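Local coordinates for protein beta-galactosidase (Bacillus circulans subsp. alkalophilus, PDB 3TTY) that hydrolyses terminal beta-galactosidic bonds as a zinc-containing, TIM-barrel glycoside hydrolase, and is caught with galactose in its pocket, at residues 76-81 with 140-145; 152-157 with 220-225; 391-396 with 620-625; 510-515 with 571-576. All coordinates share one frame; numbering follows the deposited sequence.

Interaction 1 of 4, residues 76-81 with 140-145; sequences LCLATS and PQIVMW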
# COMPACT_ATOMS: atom_id res chain seq x y z
N LEU A 76 -32.08 -31.85 5.08
CA LEU A 76 -30.81 -31.70 4.39
C LEU A 76 -30.82 -30.61 3.32
O LEU A 76 -31.64 -30.63 2.39
CB LEU A 76 -30.37 -33.03 3.80
CG LEU A 76 -30.33 -34.13 4.86
CD1 LEU A 76 -30.24 -35.51 4.24
CD2 LEU A 76 -29.19 -33.89 5.82
N CYS A 77 -29.92 -29.65 3.48
CA CYS A 77 -29.56 -28.75 2.41
C CYS A 77 -28.28 -29.33 1.78
O CYS A 77 -27.19 -29.15 2.30
CB CYS A 77 -29.32 -27.35 2.96
SG CYS A 77 -28.94 -26.15 1.68
N LEU A 78 -28.44 -30.07 0.68
CA LEU A 78 -27.34 -30.85 0.12
C LEU A 78 -26.55 -30.05 -0.91
O LEU A 78 -27.10 -29.62 -1.92
CB LEU A 78 -27.84 -32.17 -0.47
CG LEU A 78 -26.77 -33.11 -1.06
CD1 LEU A 78 -25.70 -33.49 -0.01
CD2 LEU A 78 -27.38 -34.35 -1.65
N ALA A 79 -25.26 -29.88 -0.66
CA ALA A 79 -24.40 -29.14 -1.58
C ALA A 79 -23.79 -30.06 -2.64
O ALA A 79 -23.60 -31.26 -2.41
CB ALA A 79 -23.31 -28.38 -0.81
N THR A 80 -23.48 -29.51 -3.81
CA THR A 80 -22.86 -30.28 -4.89
C THR A 80 -21.35 -30.45 -4.72
O THR A 80 -20.73 -31.22 -5.46
CB THR A 80 -23.10 -29.60 -6.24
OG1 THR A 80 -22.58 -28.27 -6.19
CG2 THR A 80 -24.59 -29.55 -6.53
N SER A 81 -20.75 -29.72 -3.78
CA SER A 81 -19.32 -29.84 -3.48
C SER A 81 -18.42 -29.23 -4.55
O SER A 81 -17.22 -29.47 -4.55
CB SER A 81 -18.91 -31.31 -3.29
OG SER A 81 -18.55 -31.58 -1.96
N PRO A 140 -36.16 -38.52 0.92
CA PRO A 140 -37.22 -37.66 1.47
C PRO A 140 -36.73 -36.44 2.26
O PRO A 140 -37.49 -35.49 2.38
CB PRO A 140 -37.97 -38.61 2.42
CG PRO A 140 -36.94 -39.62 2.82
CD PRO A 140 -36.12 -39.84 1.59
N GLN A 141 -35.51 -36.48 2.77
CA GLN A 141 -35.03 -35.44 3.69
C GLN A 141 -34.46 -34.21 2.99
O GLN A 141 -34.40 -33.12 3.57
CB GLN A 141 -33.99 -36.01 4.65
CG GLN A 141 -34.54 -36.95 5.68
CD GLN A 141 -35.63 -36.31 6.50
OE1 GLN A 141 -36.81 -36.58 6.29
NE2 GLN A 141 -35.25 -35.45 7.45
N ILE A 142 -34.04 -34.38 1.74
CA ILE A 142 -33.42 -33.29 0.99
C ILE A 142 -34.43 -32.23 0.60
O ILE A 142 -35.32 -32.47 -0.20
CB ILE A 142 -32.73 -33.81 -0.28
CG1 ILE A 142 -31.72 -34.90 0.09
CG2 ILE A 142 -32.07 -32.67 -1.02
CD1 ILE A 142 -31.03 -35.52 -1.11
N VAL A 143 -34.28 -31.04 1.16
CA VAL A 143 -35.27 -29.99 0.99
C VAL A 143 -34.75 -28.87 0.10
O VAL A 143 -35.50 -27.95 -0.26
CB VAL A 143 -35.65 -29.38 2.36
CG1 VAL A 143 -36.53 -30.35 3.16
CG2 VAL A 143 -34.39 -29.02 3.14
N MET A 144 -33.47 -28.93 -0.24
CA MET A 144 -32.81 -27.83 -0.95
C MET A 144 -31.47 -28.29 -1.52
O MET A 144 -30.74 -29.02 -0.85
CB MET A 144 -32.61 -26.64 -0.01
CG MET A 144 -31.98 -25.41 -0.64
SD MET A 144 -33.01 -24.54 -1.86
CE MET A 144 -34.49 -24.20 -0.92
N TRP A 145 -31.16 -27.89 -2.75
CA TRP A 145 -29.83 -28.09 -3.33
C TRP A 145 -29.01 -26.81 -3.16
O TRP A 145 -29.50 -25.71 -3.42
CB TRP A 145 -29.88 -28.46 -4.82
CG TRP A 145 -30.32 -29.86 -5.12
CD1 TRP A 145 -31.54 -30.25 -5.58
CD2 TRP A 145 -29.54 -31.07 -4.99
NE1 TRP A 145 -31.57 -31.61 -5.74
CE2 TRP A 145 -30.36 -32.14 -5.38
CE3 TRP A 145 -28.24 -31.34 -4.57
CZ2 TRP A 145 -29.92 -33.46 -5.38
CZ3 TRP A 145 -27.81 -32.65 -4.55
CH2 TRP A 145 -28.64 -33.69 -4.96

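Interaction 2 of 4, residues 152-157 with 220-225; sequences GGYCYC and DYRRFQ. With ZN (zinc ion), chain G.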
# COMPACT_ATOMS: atom_id res chain seq x y z
N GLY A 152 -17.64 -16.48 -7.35
CA GLY A 152 -17.04 -15.15 -7.33
C GLY A 152 -15.61 -15.09 -7.80
O GLY A 152 -14.99 -16.11 -8.08
N GLY A 153 -15.08 -13.86 -7.89
CA GLY A 153 -13.75 -13.64 -8.42
C GLY A 153 -13.72 -13.68 -9.94
O GLY A 153 -14.53 -14.35 -10.57
N TYR A 154 -12.77 -12.96 -10.54
CA TYR A 154 -12.64 -12.94 -11.99
C TYR A 154 -11.44 -13.76 -12.42
O TYR A 154 -10.50 -13.95 -11.65
CB TYR A 154 -12.48 -11.52 -12.50
CG TYR A 154 -13.69 -10.67 -12.29
CD1 TYR A 154 -14.96 -11.23 -12.30
CD2 TYR A 154 -13.57 -9.31 -12.06
CE1 TYR A 154 -16.07 -10.44 -12.10
CE2 TYR A 154 -14.68 -8.52 -11.86
CZ TYR A 154 -15.93 -9.10 -11.88
OH TYR A 154 -17.05 -8.31 -11.68
N CYS A 155 -11.49 -14.24 -13.66
CA CYS A 155 -10.39 -14.97 -14.27
C CYS A 155 -9.99 -14.25 -15.56
O CYS A 155 -10.83 -13.67 -16.24
CB CYS A 155 -10.81 -16.40 -14.58
SG CYS A 155 -9.49 -17.39 -15.33
N TYR A 156 -8.70 -14.30 -15.88
CA TYR A 156 -8.15 -13.62 -17.04
C TYR A 156 -7.31 -14.56 -17.88
O TYR A 156 -6.42 -14.12 -18.59
CB TYR A 156 -7.31 -12.42 -16.60
CG TYR A 156 -8.08 -11.44 -15.74
CD1 TYR A 156 -8.81 -10.40 -16.32
CD2 TYR A 156 -8.11 -11.57 -14.35
CE1 TYR A 156 -9.51 -9.50 -15.54
CE2 TYR A 156 -8.81 -10.67 -13.56
CZ TYR A 156 -9.52 -9.65 -14.16
OH TYR A 156 -10.22 -8.77 -13.40
N CYS A 157 -7.61 -15.86 -17.81
CA CYS A 157 -6.82 -16.87 -18.54
C CYS A 157 -7.12 -16.85 -20.05
O CYS A 157 -8.00 -16.13 -20.53
CB CYS A 157 -7.05 -18.28 -17.97
SG CYS A 157 -8.61 -19.10 -18.53
N ASP A 220 -17.84 -4.47 -19.93
CA ASP A 220 -18.21 -5.71 -20.61
C ASP A 220 -17.54 -6.95 -20.07
O ASP A 220 -18.13 -8.02 -20.07
CB ASP A 220 -17.95 -5.62 -22.12
CG ASP A 220 -19.02 -4.83 -22.85
OD1 ASP A 220 -18.81 -4.50 -24.04
OD2 ASP A 220 -20.06 -4.50 -22.22
N TYR A 221 -16.30 -6.83 -19.62
CA TYR A 221 -15.62 -8.02 -19.12
C TYR A 221 -16.26 -8.48 -17.80
O TYR A 221 -16.42 -9.69 -17.55
CB TYR A 221 -14.12 -7.78 -18.98
CG TYR A 221 -13.35 -9.07 -18.89
CD1 TYR A 221 -13.07 -9.82 -20.04
CD2 TYR A 221 -12.90 -9.55 -17.66
CE1 TYR A 221 -12.36 -11.01 -19.97
CE2 TYR A 221 -12.19 -10.74 -17.58
CZ TYR A 221 -11.94 -11.46 -18.73
OH TYR A 221 -11.25 -12.64 -18.63
N ARG A 222 -16.64 -7.52 -16.96
CA ARG A 222 -17.33 -7.83 -15.73
C ARG A 222 -18.70 -8.46 -16.02
O ARG A 222 -19.09 -9.44 -15.36
CB ARG A 222 -17.43 -6.59 -14.82
CG ARG A 222 -16.10 -6.25 -14.15
CD ARG A 222 -15.94 -4.77 -13.82
NE ARG A 222 -14.68 -4.51 -13.12
CZ ARG A 222 -13.49 -4.44 -13.71
NH1 ARG A 222 -13.38 -4.60 -15.03
NH2 ARG A 222 -12.40 -4.21 -12.99
N ARG A 223 -19.43 -7.95 -17.01
CA ARG A 223 -20.67 -8.62 -17.42
C ARG A 223 -20.36 -10.07 -17.79
O ARG A 223 -21.05 -11.00 -17.36
CB ARG A 223 -21.32 -7.92 -18.61
CG ARG A 223 -21.74 -6.50 -18.37
CD ARG A 223 -22.28 -5.85 -19.64
NE ARG A 223 -23.17 -4.73 -19.32
CZ ARG A 223 -23.12 -3.52 -19.87
NH1 ARG A 223 -22.21 -3.24 -20.80
NH2 ARG A 223 -23.98 -2.58 -19.48
N PHE A 224 -19.32 -10.25 -18.60
CA PHE A 224 -18.94 -11.54 -19.15
C PHE A 224 -18.56 -12.55 -18.07
O PHE A 224 -19.04 -13.69 -18.05
CB PHE A 224 -17.78 -11.32 -20.14
CG PHE A 224 -17.03 -12.57 -20.50
CD1 PHE A 224 -17.67 -13.61 -21.17
CD2 PHE A 224 -15.70 -12.70 -20.18
CE1 PHE A 224 -16.98 -14.77 -21.49
CE2 PHE A 224 -15.00 -13.86 -20.49
CZ PHE A 224 -15.64 -14.90 -21.15
N GLN A 225 -17.67 -12.13 -17.17
CA GLN A 225 -17.27 -12.96 -16.03
C GLN A 225 -18.48 -13.37 -15.19
O GLN A 225 -18.64 -14.53 -14.82
CB GLN A 225 -16.23 -12.23 -15.19
CG GLN A 225 -14.83 -12.24 -15.81
CD GLN A 225 -14.26 -13.64 -15.88
OE1 GLN A 225 -13.95 -14.25 -14.86
NE2 GLN A 225 -14.14 -14.17 -17.10
ZN ZN G . -10.61 -18.41 -17.17
O HOH W 1 -14.29 -16.09 -12.79

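Interaction 3 of 4, residues 391-396 with 620-625; sequences LDARSE and AERVKN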
# COMPACT_ATOMS: atom_id res chain seq x y z
N LEU A 391 -43.88 -17.46 7.68
CA LEU A 391 -43.50 -17.92 6.36
C LEU A 391 -44.32 -17.25 5.24
O LEU A 391 -45.50 -16.96 5.42
CB LEU A 391 -43.62 -19.44 6.29
CG LEU A 391 -42.77 -20.18 7.32
CD1 LEU A 391 -42.76 -21.68 7.04
CD2 LEU A 391 -41.34 -19.63 7.34
N ASP A 392 -43.67 -16.99 4.11
CA ASP A 392 -44.30 -16.37 2.95
C ASP A 392 -44.80 -14.94 3.16
O ASP A 392 -45.32 -14.32 2.24
CB ASP A 392 -45.43 -17.25 2.40
CG ASP A 392 -44.93 -18.54 1.79
OD1 ASP A 392 -43.89 -18.49 1.09
OD2 ASP A 392 -45.55 -19.60 2.01
N ALA A 393 -44.65 -14.41 4.37
CA ALA A 393 -45.03 -13.03 4.62
C ALA A 393 -44.21 -12.08 3.74
O ALA A 393 -43.03 -12.33 3.49
CB ALA A 393 -44.86 -12.68 6.08
N ARG A 394 -44.81 -10.99 3.28
CA ARG A 394 -44.15 -10.13 2.31
C ARG A 394 -44.17 -8.65 2.69
O ARG A 394 -44.95 -8.24 3.54
CB ARG A 394 -44.74 -10.36 0.92
CG ARG A 394 -44.52 -11.79 0.44
CD ARG A 394 -45.35 -12.12 -0.78
NE ARG A 394 -44.73 -11.67 -2.02
CZ ARG A 394 -43.94 -12.43 -2.78
NH1 ARG A 394 -43.69 -13.69 -2.44
NH2 ARG A 394 -43.42 -11.91 -3.89
N SER A 395 -43.28 -7.87 2.07
CA SER A 395 -43.27 -6.43 2.26
C SER A 395 -44.40 -5.77 1.47
O SER A 395 -44.70 -6.18 0.35
CB SER A 395 -41.94 -5.82 1.80
OG SER A 395 -42.05 -4.41 1.68
N GLU A 396 -45.01 -4.74 2.06
CA GLU A 396 -45.99 -3.92 1.36
C GLU A 396 -45.53 -2.47 1.31
O GLU A 396 -46.34 -1.54 1.36
CB GLU A 396 -47.39 -4.08 1.96
CG GLU A 396 -48.03 -5.41 1.53
CD GLU A 396 -49.43 -5.64 2.06
OE1 GLU A 396 -49.98 -4.76 2.77
OE2 GLU A 396 -49.99 -6.72 1.76
N ALA A 620 -39.73 -2.98 11.19
CA ALA A 620 -39.97 -3.39 9.82
C ALA A 620 -41.18 -4.31 9.77
O ALA A 620 -41.52 -4.95 10.77
CB ALA A 620 -38.74 -4.07 9.24
N GLU A 621 -41.81 -4.40 8.61
CA GLU A 621 -43.08 -5.10 8.52
C GLU A 621 -43.08 -6.18 7.45
O GLU A 621 -42.59 -5.97 6.34
CB GLU A 621 -44.21 -4.10 8.23
CG GLU A 621 -45.60 -4.76 8.11
CD GLU A 621 -46.65 -3.85 7.48
OE1 GLU A 621 -46.40 -3.33 6.37
OE2 GLU A 621 -47.72 -3.64 8.09
N ARG A 622 -43.64 -7.33 7.80
CA ARG A 622 -44.00 -8.34 6.82
C ARG A 622 -45.50 -8.62 6.97
O ARG A 622 -46.03 -8.62 8.08
CB ARG A 622 -43.18 -9.62 7.00
CG ARG A 622 -41.69 -9.46 6.73
CD ARG A 622 -40.91 -10.76 6.99
NE ARG A 622 -41.20 -11.80 6.00
CZ ARG A 622 -40.66 -13.01 5.99
NH1 ARG A 622 -39.78 -13.37 6.91
NH2 ARG A 622 -41.02 -13.88 5.06
N VAL A 623 -46.16 -8.88 5.85
CA VAL A 623 -47.60 -9.04 5.81
C VAL A 623 -47.98 -10.37 5.17
O VAL A 623 -47.47 -10.73 4.12
CB VAL A 623 -48.26 -7.89 5.02
CG1 VAL A 623 -49.74 -8.17 4.82
CG2 VAL A 623 -48.04 -6.55 5.71
N LYS A 624 -48.89 -11.09 5.81
CA LYS A 624 -49.31 -12.39 5.32
C LYS A 624 -50.83 -12.41 5.31
O LYS A 624 -51.47 -12.38 6.37
CB LYS A 624 -48.75 -13.51 6.20
CG LYS A 624 -49.07 -14.93 5.73
CD LYS A 624 -48.60 -15.94 6.78
CE LYS A 624 -48.36 -17.31 6.18
NZ LYS A 624 -47.58 -18.16 7.14
N ASN A 625 -51.40 -12.41 4.11
CA ASN A 625 -52.84 -12.29 3.92
C ASN A 625 -53.46 -11.03 4.56
O ASN A 625 -53.28 -9.91 4.05
CB ASN A 625 -53.53 -13.58 4.37
CG ASN A 625 -53.10 -14.77 3.54
OD1 ASN A 625 -52.58 -15.76 4.06
ND2 ASN A 625 -53.30 -14.67 2.22
O HOH W 2 -44.48 -4.40 5.03

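Interaction 4 of 4, residues 510-515 with 571-576; sequences MGIWAE and VLTRNK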
# COMPACT_ATOMS: atom_id res chain seq x y z
N MET A 510 -37.11 15.47 -14.91
CA MET A 510 -36.51 16.18 -13.78
C MET A 510 -36.70 17.69 -13.88
O MET A 510 -36.71 18.38 -12.86
CB MET A 510 -35.03 15.82 -13.63
CG MET A 510 -34.75 14.34 -13.36
SD MET A 510 -35.82 13.58 -12.11
CE MET A 510 -35.45 14.62 -10.69
N GLY A 511 -36.84 18.20 -15.10
CA GLY A 511 -37.14 19.61 -15.33
C GLY A 511 -35.97 20.54 -15.03
O GLY A 511 -36.16 21.73 -14.75
N ILE A 512 -34.76 19.99 -15.06
CA ILE A 512 -33.57 20.80 -14.85
C ILE A 512 -32.49 20.39 -15.82
O ILE A 512 -32.48 19.26 -16.31
CB ILE A 512 -32.99 20.64 -13.42
CG1 ILE A 512 -32.53 19.19 -13.18
CG2 ILE A 512 -33.99 21.07 -12.37
CD1 ILE A 512 -31.05 18.96 -13.41
N TRP A 513 -31.59 21.32 -16.10
CA TRP A 513 -30.41 21.05 -16.91
C TRP A 513 -29.22 21.20 -16.01
O TRP A 513 -28.99 22.27 -15.46
CB TRP A 513 -30.29 22.05 -18.06
CG TRP A 513 -28.94 22.05 -18.68
CD1 TRP A 513 -28.18 20.95 -18.97
CD2 TRP A 513 -28.16 23.19 -19.09
NE1 TRP A 513 -26.99 21.34 -19.54
CE2 TRP A 513 -26.95 22.70 -19.62
CE3 TRP A 513 -28.38 24.57 -19.06
CZ2 TRP A 513 -25.96 23.55 -20.11
CZ3 TRP A 513 -27.40 25.40 -19.54
CH2 TRP A 513 -26.20 24.89 -20.06
N ALA A 514 -28.45 20.12 -15.85
CA ALA A 514 -27.20 20.18 -15.11
C ALA A 514 -26.03 20.55 -16.05
O ALA A 514 -25.62 19.74 -16.90
CB ALA A 514 -26.94 18.85 -14.43
N GLU A 515 -25.51 21.76 -15.89
CA GLU A 515 -24.45 22.28 -16.74
C GLU A 515 -23.07 21.65 -16.50
O GLU A 515 -22.42 21.19 -17.44
CB GLU A 515 -24.34 23.79 -16.61
CG GLU A 515 -23.15 24.39 -17.31
CD GLU A 515 -23.12 25.90 -17.21
OE1 GLU A 515 -24.20 26.50 -17.03
OE2 GLU A 515 -22.03 26.50 -17.28
N VAL A 571 -30.09 23.70 -5.62
CA VAL A 571 -29.54 22.43 -5.14
C VAL A 571 -30.66 21.43 -4.83
O VAL A 571 -30.44 20.21 -4.85
CB VAL A 571 -28.59 22.63 -3.93
CG1 VAL A 571 -29.32 23.26 -2.75
CG2 VAL A 571 -27.93 21.31 -3.54
N LEU A 572 -31.86 21.94 -4.58
CA LEU A 572 -33.04 21.08 -4.49
C LEU A 572 -34.17 21.61 -5.37
O LEU A 572 -34.59 22.76 -5.24
CB LEU A 572 -33.52 20.93 -3.05
CG LEU A 572 -34.75 20.04 -2.89
CD1 LEU A 572 -34.46 18.61 -3.31
CD2 LEU A 572 -35.30 20.09 -1.45
N THR A 573 -34.67 20.76 -6.26
CA THR A 573 -35.75 21.16 -7.16
C THR A 573 -36.90 20.17 -7.12
O THR A 573 -36.72 18.99 -6.80
CB THR A 573 -35.24 21.33 -8.61
OG1 THR A 573 -34.91 20.05 -9.16
CG2 THR A 573 -34.01 22.27 -8.65
N ARG A 574 -38.10 20.67 -7.42
CA ARG A 574 -39.31 19.85 -7.52
C ARG A 574 -40.00 20.14 -8.85
O ARG A 574 -40.40 21.28 -9.12
CB ARG A 574 -40.27 20.15 -6.37
CG ARG A 574 -41.59 19.37 -6.42
CD ARG A 574 -42.56 19.82 -5.33
NE ARG A 574 -43.73 18.96 -5.23
CZ ARG A 574 -44.88 19.17 -5.86
NH1 ARG A 574 -45.02 20.23 -6.65
NH2 ARG A 574 -45.90 18.34 -5.71
N ASN A 575 -40.13 19.11 -9.69
CA ASN A 575 -40.84 19.24 -10.96
C ASN A 575 -42.17 18.53 -10.96
O ASN A 575 -42.24 17.34 -10.72
CB ASN A 575 -40.02 18.68 -12.14
CG ASN A 575 -40.55 19.17 -13.50
OD1 ASN A 575 -40.85 20.35 -13.67
ND2 ASN A 575 -40.70 18.27 -14.45
N LYS A 576 -43.24 19.27 -11.26
CA LYS A 576 -44.55 18.63 -11.44
C LYS A 576 -44.65 18.03 -12.84
O LYS A 576 -44.39 18.71 -13.83
CB LYS A 576 -45.69 19.62 -11.21
CG LYS A 576 -47.06 18.96 -11.12
CD LYS A 576 -47.18 18.11 -9.86
CE LYS A 576 -48.60 17.58 -9.67
NZ LYS A 576 -48.74 16.73 -8.45
O HOH W 3 -36.67 18.50 -10.01

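Interaction 1 of 4, residues 76-81 with 140-145
Leu-78 and Trp-145 make the closest contact between side chains of two neighbouring parallel strands. They lie side by side and point the same way, and CD2 of Leu-78 comes to 3.4 Å from CZ3 at the six-membered end of the indole, a tight fit. With CG anti to the backbone N (chi1 -178°), Leu-78 sets CG itself 3.7 Å from CZ3 of Trp-145, and CD2 continues onto the ring. The same methyl also meets CD1 of Ile-142, while further along CD1 of Leu-76 rests on CB of Gln-141 at 3.8 Å. Cys-77 and Met-144 project from the other face of the sheet, where SG and CG approach to 3.9 Å.

Three backbone hydrogen bonds hold the strands together. The N of Leu-76 donates to O of Gln-141, O of Leu-76 receives N of Val-143 at 2.9 Å, and N of Leu-78 reaches O of Met-144 at 3.0 Å. Between Leu-76 and Cys-77 the register slips by one residue, a beta bulge that leaves Val-143 as the extra residue, its CG2 packed against O of Leu-76.

At its polar end the indole gives NE1 to Thr-244, and the ring also touches Ala-133 of helix 119-135. An alanine in place of Trp-145 would probably open a gap beside CD2 of Leu-78 and leave the Thr-244 hydroxyl without this partner. Leu-76 meanwhile packs on helix 60-71. A strand pair with one face turned to surrounding helices is characteristic of the TIM barrel, in which 75-79 and 142-146 are the third and fourth strands.

Interaction 2 of 4, residues 152-157 with 220-225
Tyr-154 presents its ring obliquely to two side chains of helix 215-243. CD1 meets CB of Gln-225 at 3.3 Å, and the far end, CE2 and OH, meets CG of Arg-222. The Arg-222 guanidinium has CE2 of Tyr-154 over one face, with planes 73° apart; its charge is paired with Glu-206, and the Tyr-154 hydroxyl is bonded to O of Glu-259. Tyr-156 and Tyr-221 hold their rings nearly parallel, 12° apart, yet slid so far that they barely overlap; CE1 and CD1 of Tyr-156 meet CE2 of Tyr-221 obliquely, each at 3.6 Å. At the edge of the Tyr-221 ring, in its plane, lies O of Cys-155.

That carbonyl receives the Tyr-221 hydroxyl on a lone pair, OH to O 2.6 Å. At the other end of the same residue, N of Cys-155 donates to OE1 of Gln-225 at 2.7 Å, from above the amide plane. A water bonded to O of Gly-153 gives OE1 a second donor. The helix thus holds both backbone polar atoms of Cys-155, a second shell around a metal ligand.

SG of Cys-155, anti to the backbone N (chi1 -180°), binds zinc at 2.4 Å, and SG of Cys-157 at 2.5 Å. Cys-157 is also the N-cap of helix 158-172. Cys-115 and Cys-160 complete a four-cysteine site, consistent with a structural rather than catalytic zinc, packed against helix 215-243.

Interaction 3 of 4, residues 391-396 with 620-625
Ala-393 and Arg-622 meet through a side-on grip. NE and NH2 of the arginine both reach O of Ala-393, at 3.2 and 3.0 Å, from the same face of the carbonyl plane, and the oxygen lies in the plane of the guanidinium. The bend at chi3 (70°) brings NE round toward this oxygen, while CB of Arg-622 packs on CB of Ala-393 at 3.6 Å. The charge is paired with Asp-340, in a salt bridge to NH2, and NH1 turns to the carbonyls of Val-335 and Ala-339 in the barrel domain. A leucine in place of Arg-622 would probably leave O of Ala-393 without these two donors and Asp-340 without its opposite charge.

Two backbone bonds add to this grip. N of Arg-394 donates to O of Val-623 at 2.8 Å, and N of Val-623 returns the bond to O of Arg-394 at 2.7 Å. The pair is a single antiparallel hydrogen-bonded bridge.

Looser polar contacts flank it. Extended Lys-624 brings NZ to O of Leu-391 in a weak bond, its stronger partner being Thr-389. A water joins N of Glu-396 to OE1 of Glu-621.

In van der Waals contact, the Glu-396 side chain crosses that of Val-623 at about a right angle, OE2 3.4 Å from CG1.

The arrangement is that of an interdomain connection: the loop between helix 371-386 and strand 399-402 pairs with 617-624, within this chain an outermost strand of the antiparallel C-terminal sheet, and Arg-622 ties that strand to the barrel.

Interaction 4 of 4, residues 510-515 with 571-576
Asn-575 leans on Met-510 and Gly-511, where a short helix gives way to a strand in the trimerisation domain. The contact brings two sheets together: Asn-575 sits on strand 570-577 of the large mixed sheet, and Gly-511 leads into strand 512-519, one half of a two-stranded antiparallel sheet with 546-552.

From CB outwards, the asparagine follows the backbone of the helix end. CB lies 3.4 Å from O of Met-510. Its next atom, CG, anti to the backbone N (chi1 -163°), stands 3.9 Å from CA of Gly-511. At the tip the amide splits: OD1 is 4.1 Å from the same CA, and ND2 passes it at 3.9 Å on its way to a hydrogen bond with O of Val-509. This bond to the helix end probably fixes the rotation of the amide. Gly-511, which leaves the helix with positive phi (71°), has no side chain to spare here, since a CB would run into CG of Asn-575.

Ile-512 and Thr-573 add an oblique side-chain contact. CG2 of the isoleucine touches both OG1 and CG2 of the threonine, and both residues also pack on Ile-550 of strand 546-552. The far end of the 510-515 segment belongs to the trimer interface, where OE2 of Glu-515 bonds N of Arg-371 of a neighbouring subunit.

The remaining link is a water: OG1 of Thr-573 donates to it at 2.5 Å, and it donates onward to O of Met-510 at 2.9 Å.

Overall arrangement
Interactions 1 and 2 both belong to the barrel domain, in series along the chain, with centres 29 Å apart. The side chain of Cys-77 in interaction 1 is about 11 Å from a bound galactose, and Gly-153 of interaction 2 lies about 14 Å from one; segment 152-157 follows closely after the pocket residues Asn-149 and Glu-150. Interaction 3 joins the barrel to the C-terminal sheet, its nearest atoms about 11 Å from those of interaction 1. The chain between its segments contains interaction 4, centred 53 Å from interaction 1 and bordering a neighbouring subunit. Together they show local packing, metal binding, domain joining and assembly in one chain.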